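Local structure of transcriptional regulator, TetR family (Marinobacter aquaeolei, 3NNR) at residues F83-V88 against Y188-L193; G91-R96 against N161-L166; R122-I127 against N154-I159. The protein probably binds DNA as a dimeric transcriptional regulator, with a helix-turn-helix region joined to an all-helical regulatory domain. One frame throughout, in Å; residues are numbered along the deposited sequence.

Interaction 1. Residues F83-V88 against Y188-L193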
loop_
_atom_site.group_PDB
_atom_site.type_symbol
_atom_site.label_atom_id
_atom_site.label_comp_id
_atom_site.label_asym_id
_atom_site.label_seq_id
_atom_site.Cartn_x
_atom_site.Cartn_y
_atom_site.Cartn_z
ATOM N N PHE A 83 -19.235 10.066 4.000
ATOM C CA PHE A 83 -19.200 10.485 2.606
ATOM C C PHE A 83 -17.726 10.589 2.127
ATOM O O PHE A 83 -17.345 9.975 1.115
ATOM C CB PHE A 83 -19.958 11.785 2.362
ATOM C CG PHE A 83 -19.449 12.498 1.169
ATOM C CD1 PHE A 83 -19.697 11.990 -0.097
ATOM C CD2 PHE A 83 -18.604 13.602 1.307
ATOM C CE1 PHE A 83 -19.136 12.598 -1.216
ATOM C CE2 PHE A 83 -18.065 14.224 0.203
ATOM C CZ PHE A 83 -18.327 13.723 -1.068
ATOM N N TYR A 84 -16.892 11.333 2.854
ATOM C CA TYR A 84 -15.481 11.460 2.470
ATOM C C TYR A 84 -14.828 10.086 2.281
ATOM O O TYR A 84 -14.100 9.865 1.293
ATOM C CB TYR A 84 -14.640 12.274 3.479
ATOM C CG TYR A 84 -15.094 13.710 3.735
ATOM C CD1 TYR A 84 -15.377 14.580 2.687
ATOM C CD2 TYR A 84 -15.185 14.215 5.033
ATOM C CE1 TYR A 84 -15.779 15.907 2.923
ATOM C CE2 TYR A 84 -15.611 15.548 5.282
ATOM C CZ TYR A 84 -15.900 16.382 4.228
ATOM O OH TYR A 84 -16.325 17.672 4.462
ATOM N N LEU A 85 -15.094 9.165 3.212
ATOM C CA LEU A 85 -14.512 7.824 3.154
ATOM C C LEU A 85 -15.078 7.007 2.003
ATOM O O LEU A 85 -14.332 6.523 1.195
ATOM C CB LEU A 85 -14.674 7.071 4.488
ATOM C CG LEU A 85 -13.817 7.554 5.645
ATOM C CD1 LEU A 85 -14.197 6.810 6.903
ATOM C CD2 LEU A 85 -12.354 7.356 5.323
ATOM N N GLU A 86 -16.391 6.880 1.921
ATOM C CA GLU A 86 -17.011 6.105 0.825
ATOM C C GLU A 86 -16.643 6.577 -0.589
ATOM O O GLU A 86 -16.351 5.758 -1.463
ATOM C CB GLU A 86 -18.538 6.076 0.953
ATOM C CG GLU A 86 -19.036 5.121 2.058
ATOM C CD GLU A 86 -20.540 4.838 2.014
ATOM O OE1 GLU A 86 -21.181 4.975 0.948
ATOM O OE2 GLU A 86 -21.077 4.432 3.054
ATOM N N SER A 87 -16.655 7.895 -0.782
ATOM C CA SER A 87 -16.417 8.508 -2.081
ATOM C C SER A 87 -14.995 8.308 -2.561
ATOM O O SER A 87 -14.784 8.059 -3.736
ATOM C CB SER A 87 -16.803 10.000 -2.051
ATOM O OG SER A 87 -15.955 10.774 -1.222
ATOM N N VAL A 88 -14.033 8.422 -1.643
ATOM C CA VAL A 88 -12.631 8.152 -1.933
ATOM C C VAL A 88 -12.466 6.646 -2.251
ATOM O O VAL A 88 -11.787 6.320 -3.202
ATOM C CB VAL A 88 -11.687 8.611 -0.779
ATOM C CG1 VAL A 88 -10.290 8.164 -1.022
ATOM C CG2 VAL A 88 -11.711 10.129 -0.670
ATOM N N TYR A 188 -13.682 0.171 7.989
ATOM C CA TYR A 188 -13.513 -0.428 9.310
ATOM C C TYR A 188 -12.063 -0.248 9.786
ATOM O O TYR A 188 -11.826 0.140 10.945
ATOM C CB TYR A 188 -13.900 -1.920 9.248
ATOM C CG TYR A 188 -13.723 -2.750 10.525
ATOM C CD1 TYR A 188 -14.542 -2.550 11.649
ATOM C CD2 TYR A 188 -12.778 -3.795 10.581
ATOM C CE1 TYR A 188 -14.386 -3.338 12.810
ATOM C CE2 TYR A 188 -12.628 -4.584 11.729
ATOM C CZ TYR A 188 -13.428 -4.348 12.843
ATOM O OH TYR A 188 -13.261 -5.133 13.973
ATOM N N GLN A 189 -11.116 -0.494 8.877
ATOM C CA GLN A 189 -9.681 -0.349 9.175
ATOM C C GLN A 189 -9.254 1.104 9.410
ATOM O O GLN A 189 -8.414 1.348 10.284
ATOM C CB GLN A 189 -8.819 -0.999 8.084
ATOM C CG GLN A 189 -8.993 -2.526 7.984
ATOM C CD GLN A 189 -8.560 -3.265 9.215
ATOM O OE1 GLN A 189 -7.500 -2.997 9.748
ATOM N NE2 GLN A 189 -9.361 -4.214 9.661
ATOM N N VAL A 190 -9.803 2.045 8.637
ATOM C CA VAL A 190 -9.515 3.477 8.829
ATOM C C VAL A 190 -10.092 3.968 10.162
ATOM O O VAL A 190 -9.415 4.673 10.909
ATOM C CB VAL A 190 -10.042 4.366 7.677
ATOM C CG1 VAL A 190 -9.830 5.816 8.012
ATOM C CG2 VAL A 190 -9.312 4.019 6.363
ATOM N N LEU A 191 -11.323 3.568 10.468
ATOM C CA LEU A 191 -11.963 3.980 11.721
ATOM C C LEU A 191 -11.279 3.358 12.948
ATOM O O LEU A 191 -11.310 3.938 14.033
ATOM C CB LEU A 191 -13.480 3.738 11.673
ATOM C CG LEU A 191 -14.242 4.578 10.628
ATOM C CD1 LEU A 191 -15.670 4.132 10.513
ATOM C CD2 LEU A 191 -14.219 6.072 10.934
ATOM N N THR A 192 -10.640 2.205 12.758
ATOM C CA THR A 192 -9.844 1.573 13.804
ATOM C C THR A 192 -8.692 2.486 14.232
ATOM O O THR A 192 -8.302 2.453 15.394
ATOM C CB THR A 192 -9.292 0.214 13.346
ATOM O OG1 THR A 192 -10.396 -0.636 13.014
ATOM C CG2 THR A 192 -8.453 -0.447 14.417
ATOM N N LEU A 193 -8.167 3.302 13.312
ATOM C CA LEU A 193 -7.099 4.256 13.651
ATOM C C LEU A 193 -7.552 5.286 14.688
ATOM O O LEU A 193 -6.761 5.642 15.548
ATOM C CB LEU A 193 -6.560 5.006 12.421
ATOM C CG LEU A 193 -5.951 4.177 11.310
ATOM C CD1 LEU A 193 -5.667 5.066 10.097
ATOM C CD2 LEU A 193 -4.690 3.471 11.818
#
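The forked end of Leu85 bridges Val190 and Leu191, one methyl branch for each, and these two touches carry the whole contact between 83-88 and 188-193. Leu85 CD2 lies 4.0 Å from Val190 CG1, and Leu85 CD1 lies 4.1 Å from Leu191 CD2. Leu85 holds its CG beside the backbone N and anti to the carbonyl carbon (chi1 -72°), which extends both methyls across the gap, where the CA atoms of Leu85 and Val190 remain 8.7 Å apart. Val190 offers the branch that is anti to its backbone N (CG1, chi1 174°); it and Leu85 run alongside in opposite senses. Ile159 of helix 145-160 also touches Leu85 and thus fills in between the two helices. Leu191 starts off less directly aimed at 83-88, and it is Leu191 CD2 that makes the touch. No polar group crosses; with only 113 Å² buried, this is a light apolar contact.

The hydroxyls of Ser87 and Thr192 turn back on their own helices. Ser87 OG bonds to Phe83 O at 2.8 Å, sharing it with Ser87 N, and also sits over one face of the Phe83 ring, toward its rim. Thr192 OG1 reaches Tyr188 O at 2.6 Å, while Thr192 N reaches the same oxygen from the opposite face of its plane, so two donors grip one carbonyl. Beyond Thr192, Arg210 NH2 is a further partner of OG1, and Gln189 O accepts from Asn154 ND2 of the second subunit. The arrangement is consistent with the helical regulatory domain of TetR-family proteins, helix 78-94 packing against a helix that also meets the second subunit.

Interaction 2. Residues G91-R96 against N161-L166. With SO4 (sulfate ion), chain D.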
loop_
_atom_site.group_PDB
_atom_site.type_symbol
_atom_site.label_atom_id
_atom_site.label_comp_id
_atom_site.label_asym_id
_atom_site.label_seq_id
_atom_site.Cartn_x
_atom_site.Cartn_y
_atom_site.Cartn_z
ATOM N N GLY A 91 -13.723 6.038 -5.644
ATOM C CA GLY A 91 -12.739 6.564 -6.595
ATOM C C GLY A 91 -11.616 5.576 -6.857
ATOM O O GLY A 91 -11.295 5.276 -8.008
ATOM N N LEU A 92 -11.030 5.069 -5.775
ATOM C CA LEU A 92 -9.978 4.077 -5.848
ATOM C C LEU A 92 -10.398 2.804 -6.625
ATOM O O LEU A 92 -9.557 2.193 -7.294
ATOM C CB LEU A 92 -9.467 3.717 -4.449
ATOM C CG LEU A 92 -8.698 4.804 -3.676
ATOM C CD1 LEU A 92 -8.485 4.313 -2.245
ATOM C CD2 LEU A 92 -7.364 5.104 -4.302
ATOM N N TRP A 93 -11.675 2.418 -6.545
ATOM C CA TRP A 93 -12.172 1.297 -7.351
ATOM C C TRP A 93 -12.267 1.716 -8.811
ATOM O O TRP A 93 -11.781 0.999 -9.700
ATOM C CB TRP A 93 -13.547 0.750 -6.882
ATOM C CG TRP A 93 -14.107 -0.290 -7.831
ATOM C CD1 TRP A 93 -15.050 -0.103 -8.829
ATOM C CD2 TRP A 93 -13.718 -1.664 -7.908
ATOM N NE1 TRP A 93 -15.272 -1.292 -9.502
ATOM C CE2 TRP A 93 -14.469 -2.263 -8.955
ATOM C CE3 TRP A 93 -12.803 -2.442 -7.203
ATOM C CZ2 TRP A 93 -14.329 -3.625 -9.302
ATOM C CZ3 TRP A 93 -12.659 -3.810 -7.545
ATOM C CH2 TRP A 93 -13.425 -4.380 -8.590
ATOM N N SER A 94 -12.889 2.870 -9.059
ATOM C CA SER A 94 -13.166 3.303 -10.442
ATOM C C SER A 94 -11.894 3.571 -11.263
ATOM O O SER A 94 -11.926 3.461 -12.493
ATOM C CB SER A 94 -14.134 4.502 -10.463
ATOM O OG SER A 94 -15.412 4.147 -9.937
ATOM N N TYR A 95 -10.797 3.902 -10.582
ATOM C CA TYR A 95 -9.531 4.194 -11.210
ATOM C C TYR A 95 -8.476 3.197 -10.704
ATOM O O TYR A 95 -7.288 3.511 -10.650
ATOM C CB TYR A 95 -9.166 5.655 -10.905
ATOM C CG TYR A 95 -10.074 6.636 -11.615
ATOM C CD1 TYR A 95 -11.356 6.909 -11.127
ATOM C CD2 TYR A 95 -9.666 7.298 -12.786
ATOM C CE1 TYR A 95 -12.228 7.792 -11.777
ATOM C CE2 TYR A 95 -10.546 8.216 -13.461
ATOM C CZ TYR A 95 -11.832 8.457 -12.939
ATOM O OH TYR A 95 -12.747 9.337 -13.552
ATOM N N ARG A 96 -8.909 1.960 -10.421
ATOM C CA ARG A 96 -8.029 0.933 -9.838
ATOM C C ARG A 96 -6.734 0.677 -10.608
ATOM O O ARG A 96 -5.737 0.287 -9.985
ATOM C CB ARG A 96 -8.782 -0.400 -9.525
ATOM C CG ARG A 96 -9.000 -1.323 -10.712
ATOM C CD ARG A 96 -10.149 -2.344 -10.530
ATOM N NE ARG A 96 -11.387 -1.659 -10.864
ATOM C CZ ARG A 96 -12.265 -1.992 -11.807
ATOM N NH1 ARG A 96 -12.167 -3.115 -12.514
ATOM N NH2 ARG A 96 -13.321 -1.208 -11.986
ATOM N N ASN A 161 -3.727 1.358 0.106
ATOM C CA ASN A 161 -3.237 -0.012 0.014
ATOM C C ASN A 161 -4.321 -1.085 0.264
ATOM O O ASN A 161 -3.991 -2.287 0.358
ATOM C CB ASN A 161 -2.103 -0.224 1.060
ATOM C CG ASN A 161 -1.109 -1.354 0.675
ATOM O OD1 ASN A 161 -0.788 -1.536 -0.511
ATOM N ND2 ASN A 161 -0.592 -2.094 1.695
ATOM N N TRP A 162 -5.595 -0.692 0.364
ATOM C CA TRP A 162 -6.665 -1.652 0.684
ATOM C C TRP A 162 -6.973 -2.587 -0.490
ATOM O O TRP A 162 -7.087 -3.786 -0.270
ATOM C CB TRP A 162 -7.928 -0.920 1.150
ATOM C CG TRP A 162 -8.996 -1.866 1.611
ATOM C CD1 TRP A 162 -10.214 -2.060 1.046
ATOM C CD2 TRP A 162 -8.907 -2.781 2.703
ATOM N NE1 TRP A 162 -10.911 -3.025 1.737
ATOM C CE2 TRP A 162 -10.126 -3.491 2.753
ATOM C CE3 TRP A 162 -7.909 -3.070 3.657
ATOM C CZ2 TRP A 162 -10.387 -4.476 3.722
ATOM C CZ3 TRP A 162 -8.154 -4.045 4.593
ATOM C CH2 TRP A 162 -9.396 -4.730 4.639
HETATM N N MSE A 163 -7.163 -2.019 -1.691
HETATM C CA MSE A 163 -7.414 -2.783 -2.925
HETATM C C MSE A 163 -6.317 -3.889 -2.971
HETATM O O MSE A 163 -6.617 -5.108 -2.895
HETATM C CB MSE A 163 -7.348 -1.840 -4.172
HETATM C CG MSE A 163 -8.560 -1.852 -5.155
HETATM SE SE MSE A 163 -10.096 -1.004 -4.342
HETATM C CE MSE A 163 -10.667 -2.455 -3.228
ATOM N N ALA A 164 -5.054 -3.447 -3.017
ATOM C CA ALA A 164 -3.879 -4.341 -3.067
ATOM C C ALA A 164 -3.895 -5.471 -2.053
ATOM O O ALA A 164 -3.492 -6.598 -2.379
ATOM C CB ALA A 164 -2.558 -3.516 -2.963
ATOM N N PHE A 165 -4.365 -5.199 -0.836
ATOM C CA PHE A 165 -4.504 -6.272 0.193
ATOM C C PHE A 165 -5.579 -7.299 -0.171
ATOM O O PHE A 165 -5.407 -8.494 0.088
ATOM C CB PHE A 165 -4.799 -5.717 1.600
ATOM C CG PHE A 165 -5.132 -6.796 2.642
ATOM C CD1 PHE A 165 -4.167 -7.669 3.094
ATOM C CD2 PHE A 165 -6.429 -6.941 3.139
ATOM C CE1 PHE A 165 -4.468 -8.686 4.065
ATOM C CE2 PHE A 165 -6.751 -7.935 4.108
ATOM C CZ PHE A 165 -5.758 -8.814 4.568
ATOM N N LEU A 166 -6.704 -6.816 -0.704
ATOM C CA LEU A 166 -7.825 -7.675 -1.095
ATOM C C LEU A 166 -7.420 -8.670 -2.168
ATOM O O LEU A 166 -7.809 -9.837 -2.040
ATOM C CB LEU A 166 -9.060 -6.863 -1.535
ATOM C CG LEU A 166 -9.771 -6.044 -0.445
ATOM C CD1 LEU A 166 -10.771 -5.127 -1.073
ATOM C CD2 LEU A 166 -10.432 -6.915 0.583
HETATM S S SO4 D . -10.297 -6.486 -11.770
HETATM O O1 SO4 D . -11.066 -7.333 -10.851
HETATM O O2 SO4 D . -9.208 -7.167 -12.521
HETATM O O3 SO4 D . -11.262 -5.958 -12.755
HETATM O O4 SO4 D . -9.714 -5.515 -10.851
#
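Trp93 and Met163 bring their CA atoms to 7.7 Å where the last turn of helix 78-94 passes the first turn of helix 162-169. Met163, modelled as selenomethionine with two deposited conformers, bends at chi2 and chi3 in the one described and brings SE to the edge of the indole, near its plane, 4.2 Å from Trp93 CE3; the two side chains cross at about a right angle. The touch holds for that conformer alone and is therefore less certain. Trp93 places CG anti to its backbone N (chi1 173°), with one indole face under Arg96. Arg96 NE lies 3.6 Å above the centre of that ring and donates a nearly straight bond (164°) to Trp93 O at 2.9 Å, which fixes the guanidinium. Arg96 NH1 makes a weak 3.0 Å bond to O3 of a sulfate, probably from the crystallisation liquor. A leucine at Arg96 would probably leave the indole face without its guanidinium, Trp93 O with one donor fewer and the sulfate without this charged partner. Leu183 packs on Met163 from a loop. Tyr95, just past the helix end, packs on Leu15 of helix 6-21 and on Ile56 of helix 49-67.

Interaction 3. Residues R122-I127 against N154-I159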
loop_
_atom_site.group_PDB
_atom_site.type_symbol
_atom_site.label_atom_id
_atom_site.label_comp_id
_atom_site.label_asym_id
_atom_site.label_seq_id
_atom_site.Cartn_x
_atom_site.Cartn_y
_atom_site.Cartn_z
ATOM N N ARG A 122 -2.310 17.696 -1.155
ATOM C CA ARG A 122 -3.677 18.229 -1.019
ATOM C C ARG A 122 -4.556 17.234 -0.256
ATOM O O ARG A 122 -5.290 17.624 0.673
ATOM C CB ARG A 122 -4.319 18.552 -2.383
ATOM C CG ARG A 122 -3.940 19.921 -2.947
ATOM C CD ARG A 122 -4.587 20.273 -4.306
ATOM N NE ARG A 122 -3.708 19.883 -5.413
ATOM C CZ ARG A 122 -3.990 19.069 -6.435
ATOM N NH1 ARG A 122 -5.197 18.553 -6.617
ATOM N NH2 ARG A 122 -3.034 18.804 -7.338
ATOM N N CYS A 123 -4.475 15.962 -0.649
ATOM C CA CYS A 123 -5.248 14.910 0.010
ATOM C C CYS A 123 -4.875 14.803 1.495
ATOM O O CYS A 123 -5.766 14.848 2.354
ATOM C CB CYS A 123 -5.104 13.570 -0.714
ATOM S SG CYS A 123 -5.870 13.583 -2.359
ATOM N N LEU A 124 -3.572 14.756 1.778
ATOM C CA LEU A 124 -3.057 14.739 3.156
ATOM C C LEU A 124 -3.500 15.973 3.939
ATOM O O LEU A 124 -3.840 15.862 5.114
ATOM C CB LEU A 124 -1.519 14.661 3.190
ATOM C CG LEU A 124 -0.834 13.370 2.764
ATOM C CD1 LEU A 124 0.666 13.619 2.673
ATOM C CD2 LEU A 124 -1.158 12.273 3.768
ATOM N N ALA A 125 -3.457 17.141 3.290
ATOM C CA ALA A 125 -3.906 18.392 3.895
ATOM C C ALA A 125 -5.432 18.396 4.155
ATOM O O ALA A 125 -5.906 19.129 5.025
ATOM C CB ALA A 125 -3.492 19.586 3.022
ATOM N N ALA A 126 -6.190 17.606 3.394
ATOM C CA ALA A 126 -7.635 17.469 3.616
ATOM C C ALA A 126 -7.872 16.502 4.790
ATOM O O ALA A 126 -8.807 16.698 5.577
ATOM C CB ALA A 126 -8.345 17.004 2.357
ATOM N N ILE A 127 -7.023 15.474 4.922
ATOM C CA ILE A 127 -7.130 14.527 6.052
ATOM C C ILE A 127 -6.816 15.272 7.358
ATOM O O ILE A 127 -7.549 15.122 8.334
ATOM C CB ILE A 127 -6.248 13.294 5.884
ATOM C CG1 ILE A 127 -6.689 12.468 4.664
ATOM C CG2 ILE A 127 -6.331 12.405 7.118
ATOM C CD1 ILE A 127 -5.664 11.448 4.216
ATOM N N ASN A 154 -1.020 7.752 8.120
ATOM C CA ASN A 154 -1.497 6.367 8.327
ATOM C C ASN A 154 -2.841 6.112 7.646
ATOM O O ASN A 154 -3.025 5.064 7.054
ATOM C CB ASN A 154 -1.545 5.978 9.809
ATOM C CG ASN A 154 -0.158 5.721 10.405
ATOM O OD1 ASN A 154 0.801 5.442 9.698
ATOM N ND2 ASN A 154 -0.069 5.787 11.714
ATOM N N VAL A 155 -3.752 7.084 7.707
ATOM C CA VAL A 155 -5.029 7.013 6.982
ATOM C C VAL A 155 -4.761 6.820 5.488
ATOM O O VAL A 155 -5.264 5.872 4.902
ATOM C CB VAL A 155 -5.898 8.259 7.190
ATOM C CG1 VAL A 155 -7.021 8.284 6.211
ATOM C CG2 VAL A 155 -6.437 8.266 8.576
ATOM N N TRP A 156 -3.886 7.653 4.926
ATOM C CA TRP A 156 -3.544 7.581 3.518
ATOM C C TRP A 156 -2.968 6.225 3.191
ATOM O O TRP A 156 -3.386 5.598 2.214
ATOM C CB TRP A 156 -2.568 8.709 3.141
ATOM C CG TRP A 156 -2.314 8.870 1.675
ATOM C CD1 TRP A 156 -2.933 9.757 0.821
ATOM C CD2 TRP A 156 -1.370 8.141 0.875
ATOM N NE1 TRP A 156 -2.435 9.607 -0.452
ATOM C CE2 TRP A 156 -1.471 8.632 -0.444
ATOM C CE3 TRP A 156 -0.440 7.122 1.151
ATOM C CZ2 TRP A 156 -0.691 8.132 -1.492
ATOM C CZ3 TRP A 156 0.346 6.614 0.100
ATOM C CH2 TRP A 156 0.208 7.119 -1.204
ATOM N N LEU A 157 -2.011 5.781 4.005
ATOM C CA LEU A 157 -1.319 4.507 3.801
ATOM C C LEU A 157 -2.302 3.323 3.804
ATOM O O LEU A 157 -2.190 2.420 2.983
ATOM C CB LEU A 157 -0.212 4.310 4.865
ATOM C CG LEU A 157 1.045 5.202 4.780
ATOM C CD1 LEU A 157 1.930 5.113 6.039
ATOM C CD2 LEU A 157 1.895 4.821 3.575
ATOM N N VAL A 158 -3.272 3.352 4.714
ATOM C CA VAL A 158 -4.289 2.303 4.818
ATOM C C VAL A 158 -5.263 2.341 3.656
ATOM O O VAL A 158 -5.547 1.309 3.081
ATOM C CB VAL A 158 -5.066 2.371 6.158
ATOM C CG1 VAL A 158 -6.380 1.567 6.093
ATOM C CG2 VAL A 158 -4.161 1.892 7.307
ATOM N N ILE A 159 -5.766 3.514 3.318
ATOM C CA ILE A 159 -6.772 3.634 2.259
ATOM C C ILE A 159 -6.229 3.220 0.900
ATOM O O ILE A 159 -6.799 2.380 0.236
ATOM C CB ILE A 159 -7.363 5.045 2.166
ATOM C CG1 ILE A 159 -8.188 5.352 3.414
ATOM C CG2 ILE A 159 -8.314 5.128 1.012
ATOM C CD1 ILE A 159 -8.828 6.739 3.431
#
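Leu124 and Ile127 on one helix meet Trp156 and Val155 on the other; the axes of the two short segments approach to 10.4 Å, with 119° between their N-to-C directions. The contacts across are all apolar. Leu124 sends CD2 against the root of the tryptophan, 3.9 Å from Trp156 CB and 4.2 Å from Trp156 CG. The methyl comes at the indole obliquely. Ile127 points its long branch over to Val155: CD1 is 4.0 Å from Val155 CG1, and the two side chains lie alongside, pointing in opposite senses. With Ile127 CG1 anti to the carbonyl carbon (chi1 -64°), CD1 can also sit 4.3 Å from Trp156 CB, so that it touches both residues, while CG2 faces Val155 CB at 4.2 Å.

Links of other kinds lead outward. Arg122 forms salt bridges with Asp65 and Glu61 of helix 49-67. The Trp156 ring meets Phe165 of the second subunit edge-to-face, and Val158 packs on Asn154 of that subunit. Helix 145-160 thus packs on the long helix 110-136 with one side and on the partner chain with another, consistent with the helical dimerisation core of TetR-family regulators.

Helix 145-160 ties the three contacts together, chiefly through Ile159. Ile159 CG1 lies 3.4 Å from Val190 CG2 of interaction 1, and Ile159 CG2 lies 3.4 Å from Leu92 CD1 of interaction 2. Interactions 1 and 3, with centres about 10 Å apart, also join where Leu193 CD1 comes 3.6 Å from Val155 CG2. Interactions 1 and 2 share helix 78-94 and lie about 13 Å apart between centres. Unidentified ligand atoms, probably from the crystallisation liquor, lie about 4 Å from the side chains of Leu85, Leu92 and Trp156; if they mark one site, it may be the effector pocket usual in this family. Each contact also reaches the second subunit.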